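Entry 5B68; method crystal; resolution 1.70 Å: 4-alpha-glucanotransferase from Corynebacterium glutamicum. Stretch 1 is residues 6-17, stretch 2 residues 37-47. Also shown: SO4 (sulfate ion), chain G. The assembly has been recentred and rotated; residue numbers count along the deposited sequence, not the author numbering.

Stretch 1 (6-17) FLNELADLYGVA
Stretch 2 (37-47) KILRALGVNLD

Two helical segments of one chain, 6-13 and 37-41, run in roughly the same direction, their axes crossing at 38° and approaching to 10.8 Å. No hydrogen bond links the stretches; the contact is made by apolar side chains and buries 402 Å² in total. In register, the CA atoms of Ala 11 and Leu 39 lie 7.2 Å apart, those of Val 16 and Ile 38 7.6 Å.

Along stretch 2, Ile 38 (chi1 m, chi2 m) comes first, its CG2 4.0 Å from CG1 of Val 16 (chi1 t); branching at CB gives it a methyl for Val 16 although its end leads away. Leu 39 (m, t) gives up the most surface. Its CA-to-CB bond points sideways, but the branched end comes nearer, and both methyls reach stretch 1: CD1 lies 4.0 Å from Leu 7 CD2 and 3.9 Å from Leu 10 CD2, while CD2 lies 3.8 Å from Tyr 14 CB and 4.1 Å from Val 16 CG2. The small Ala 11 sits alongside, its backbone N 4.3 Å from Leu 39 CD1.

Leu 42 (m, t; phi/psi -85/8) is the first residue to leave helical geometry; pointing toward stretch 1, its apolar side chain reaches Val 16, CD1 to CG2 3.8 Å. Gly 43 follows at 89/11, where a CB would jam against the preceding carbonyl O. The chain then extends, with Val 44 N hydrogen-bonded to Leu 39 O at 2.9 Å. Val 44 (-79/124, chi1 t) lays CG2 over one face of the Tyr 14 ring (chi1 m, chi2 -83°), 3.6 Å from its centroid and 16° off the normal, a CH-pi contact suited to a compact methyl. Leu 46 (-127/150; m, t) ends the contact, its apolar CD2 4.3 Å from CD2 of Leu 10 (t, p).

On stretch 1, Gly 15 (69/34) closes the helix in a Schellman motif, with Val 16 N hydrogen-bonded to Ala 11 O at 2.9 Å; the positive phi of Gly 15 by itself favours glycine. Val 16 (-103/122) follows.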

# COMPACT_ATOMS: atom_id res chain seq x y z
N PHE A 6 -22.77 29.52 0.67
CA PHE A 6 -22.61 29.08 -0.71
C PHE A 6 -21.31 28.28 -0.81
O PHE A 6 -21.26 27.29 -1.52
CB PHE A 6 -22.61 30.30 -1.68
CG PHE A 6 -23.93 31.06 -1.68
CD1 PHE A 6 -25.09 30.46 -2.15
CD2 PHE A 6 -24.00 32.37 -1.17
CE1 PHE A 6 -26.32 31.13 -2.13
CE2 PHE A 6 -25.23 33.04 -1.15
CZ PHE A 6 -26.38 32.44 -1.65
N LEU A 7 -20.24 28.69 -0.13
CA LEU A 7 -19.03 27.91 -0.14
C LEU A 7 -19.22 26.51 0.48
O LEU A 7 -18.72 25.52 -0.06
CB LEU A 7 -17.89 28.61 0.61
CG LEU A 7 -16.61 29.03 -0.06
CD1 LEU A 7 -15.55 29.28 1.03
CD2 LEU A 7 -16.12 28.01 -1.07
N ASN A 8 -19.92 26.43 1.59
CA ASN A 8 -20.30 25.13 2.18
C ASN A 8 -21.14 24.28 1.23
O ASN A 8 -20.92 23.06 1.10
CB ASN A 8 -21.11 25.30 3.48
CG ASN A 8 -20.26 25.78 4.63
OD1 ASN A 8 -19.05 25.74 4.57
ND2 ASN A 8 -20.91 26.32 5.66
N GLU A 9 -22.05 24.92 0.51
CA GLU A 9 -22.87 24.19 -0.42
C GLU A 9 -21.99 23.59 -1.50
O GLU A 9 -22.16 22.40 -1.84
CB GLU A 9 -23.93 25.08 -1.06
CG GLU A 9 -25.01 24.31 -1.83
CD GLU A 9 -26.12 25.21 -2.40
OE1 GLU A 9 -26.92 24.70 -3.17
OE2 GLU A 9 -26.19 26.41 -2.09
N LEU A 10 -21.04 24.36 -1.98
CA LEU A 10 -20.16 23.90 -3.03
C LEU A 10 -19.22 22.81 -2.55
O LEU A 10 -19.04 21.80 -3.20
CB LEU A 10 -19.40 25.07 -3.60
CG LEU A 10 -18.55 24.81 -4.85
CD1 LEU A 10 -19.33 24.32 -6.07
CD2 LEU A 10 -17.83 26.08 -5.19
N ALA A 11 -18.60 23.05 -1.40
CA ALA A 11 -17.77 22.05 -0.76
C ALA A 11 -18.51 20.71 -0.61
O ALA A 11 -17.92 19.66 -0.93
CB ALA A 11 -17.31 22.57 0.63
N ASP A 12 -19.75 20.72 -0.12
CA ASP A 12 -20.54 19.49 -0.00
C ASP A 12 -20.70 18.74 -1.31
O ASP A 12 -20.60 17.52 -1.32
CB ASP A 12 -21.96 19.75 0.53
CG ASP A 12 -21.98 20.18 1.97
OD1 ASP A 12 -20.99 20.07 2.72
OD2 ASP A 12 -23.03 20.74 2.32
N LEU A 13 -20.92 19.45 -2.41
CA LEU A 13 -21.15 18.76 -3.74
C LEU A 13 -19.88 18.04 -4.23
O LEU A 13 -19.93 17.02 -4.93
CB LEU A 13 -21.56 19.76 -4.80
CG LEU A 13 -22.94 20.41 -4.56
CD1 LEU A 13 -23.07 21.52 -5.58
CD2 LEU A 13 -24.08 19.41 -4.61
N TYR A 14 -18.73 18.58 -3.83
CA TYR A 14 -17.42 17.98 -4.16
C TYR A 14 -16.81 17.12 -3.09
O TYR A 14 -15.71 16.63 -3.26
CB TYR A 14 -16.48 19.11 -4.58
CG TYR A 14 -16.80 19.61 -5.96
CD1 TYR A 14 -16.30 18.94 -7.09
CD2 TYR A 14 -17.62 20.73 -6.15
CE1 TYR A 14 -16.62 19.39 -8.35
CE2 TYR A 14 -17.91 21.19 -7.41
CZ TYR A 14 -17.41 20.52 -8.50
OH TYR A 14 -17.72 21.02 -9.74
N GLY A 15 -17.53 16.89 -1.99
CA GLY A 15 -17.04 16.05 -0.93
C GLY A 15 -15.87 16.61 -0.15
O GLY A 15 -15.06 15.83 0.39
N VAL A 16 -15.83 17.93 0.03
CA VAL A 16 -14.74 18.56 0.71
C VAL A 16 -15.29 18.90 2.07
O VAL A 16 -16.32 19.58 2.18
CB VAL A 16 -14.26 19.81 0.00
CG1 VAL A 16 -13.11 20.46 0.79
CG2 VAL A 16 -13.83 19.48 -1.43
N ALA A 17 -14.64 18.38 3.10
CA ALA A 17 -15.14 18.61 4.50
C ALA A 17 -14.94 20.07 4.88
O ALA A 17 -13.87 20.69 4.65
CB ALA A 17 -14.40 17.73 5.50
N LYS A 37 -8.99 26.63 -2.07
CA LYS A 37 -7.78 26.06 -2.70
C LYS A 37 -7.96 24.54 -3.00
O LYS A 37 -7.49 24.06 -3.99
CB LYS A 37 -6.55 26.24 -1.82
CG LYS A 37 -6.09 27.68 -1.88
CD LYS A 37 -5.07 27.99 -0.82
CE LYS A 37 -4.40 29.33 -1.15
NZ LYS A 37 -3.70 29.82 0.09
N ILE A 38 -8.67 23.84 -2.13
CA ILE A 38 -8.93 22.42 -2.38
C ILE A 38 -9.95 22.29 -3.52
O ILE A 38 -9.73 21.49 -4.40
CB ILE A 38 -9.41 21.68 -1.12
CG1 ILE A 38 -8.30 21.74 -0.07
CG2 ILE A 38 -9.77 20.20 -1.44
CD1 ILE A 38 -6.99 21.20 -0.54
N LEU A 39 -10.98 23.12 -3.56
CA LEU A 39 -11.90 23.11 -4.72
C LEU A 39 -11.18 23.36 -6.05
O LEU A 39 -11.41 22.67 -7.02
CB LEU A 39 -13.03 24.08 -4.50
CG LEU A 39 -14.01 23.58 -3.44
CD1 LEU A 39 -14.92 24.70 -2.93
CD2 LEU A 39 -14.92 22.50 -4.00
N ARG A 40 -10.28 24.32 -6.05
CA ARG A 40 -9.48 24.61 -7.24
C ARG A 40 -8.54 23.47 -7.62
O ARG A 40 -8.45 23.11 -8.83
CB ARG A 40 -8.70 25.91 -7.03
CG ARG A 40 -9.55 27.18 -7.10
CD ARG A 40 -8.76 28.47 -6.74
NE ARG A 40 -7.51 28.57 -7.48
CZ ARG A 40 -7.40 28.72 -8.81
NH1 ARG A 40 -6.18 28.79 -9.34
NH2 ARG A 40 -8.45 28.80 -9.63
N ALA A 41 -7.96 22.80 -6.59
CA ALA A 41 -7.16 21.60 -6.83
C ALA A 41 -8.00 20.49 -7.47
O ALA A 41 -7.51 19.67 -8.23
CB ALA A 41 -6.54 21.15 -5.51
N LEU A 42 -9.30 20.48 -7.18
CA LEU A 42 -10.23 19.50 -7.83
C LEU A 42 -10.72 19.98 -9.17
O LEU A 42 -11.60 19.35 -9.76
CB LEU A 42 -11.40 19.23 -6.88
CG LEU A 42 -11.05 18.51 -5.59
CD1 LEU A 42 -12.31 18.42 -4.75
CD2 LEU A 42 -10.34 17.18 -5.78
N GLY A 43 -10.17 21.09 -9.69
CA GLY A 43 -10.55 21.59 -10.99
C GLY A 43 -11.75 22.57 -10.99
O GLY A 43 -12.24 22.93 -12.06
N VAL A 44 -12.20 23.04 -9.82
CA VAL A 44 -13.29 23.96 -9.79
C VAL A 44 -12.76 25.35 -10.15
O VAL A 44 -11.79 25.84 -9.54
CB VAL A 44 -14.04 23.95 -8.45
CG1 VAL A 44 -15.22 24.90 -8.51
CG2 VAL A 44 -14.53 22.51 -8.07
N ASN A 45 -13.34 25.94 -11.18
CA ASN A 45 -12.95 27.27 -11.65
C ASN A 45 -13.49 28.40 -10.71
O ASN A 45 -14.62 28.85 -10.86
CB ASN A 45 -13.44 27.42 -13.09
CG ASN A 45 -13.02 28.72 -13.73
OD1 ASN A 45 -12.34 29.53 -13.13
ND2 ASN A 45 -13.42 28.92 -14.98
N LEU A 46 -12.67 28.78 -9.75
CA LEU A 46 -12.90 29.89 -8.84
C LEU A 46 -11.66 30.74 -8.96
O LEU A 46 -10.58 30.23 -9.20
CB LEU A 46 -12.98 29.42 -7.40
CG LEU A 46 -14.06 28.43 -7.01
CD1 LEU A 46 -13.80 27.97 -5.59
CD2 LEU A 46 -15.40 29.10 -7.12
N ASP A 47 -11.81 32.04 -8.76
CA ASP A 47 -10.72 32.95 -9.10
C ASP A 47 -9.41 32.70 -8.33
O ASP A 47 -9.41 32.36 -7.15
CB ASP A 47 -11.18 34.41 -9.01
CG ASP A 47 -11.83 34.91 -10.31
OD1 ASP A 47 -12.49 34.10 -11.01
OD2 ASP A 47 -11.70 36.11 -10.64
S SO4 G . -16.19 26.64 -15.81
O1 SO4 G . -16.31 25.39 -15.03
O2 SO4 G . -17.17 26.59 -16.94
O3 SO4 G . -16.55 27.81 -14.98
O4 SO4 G . -14.76 26.61 -16.27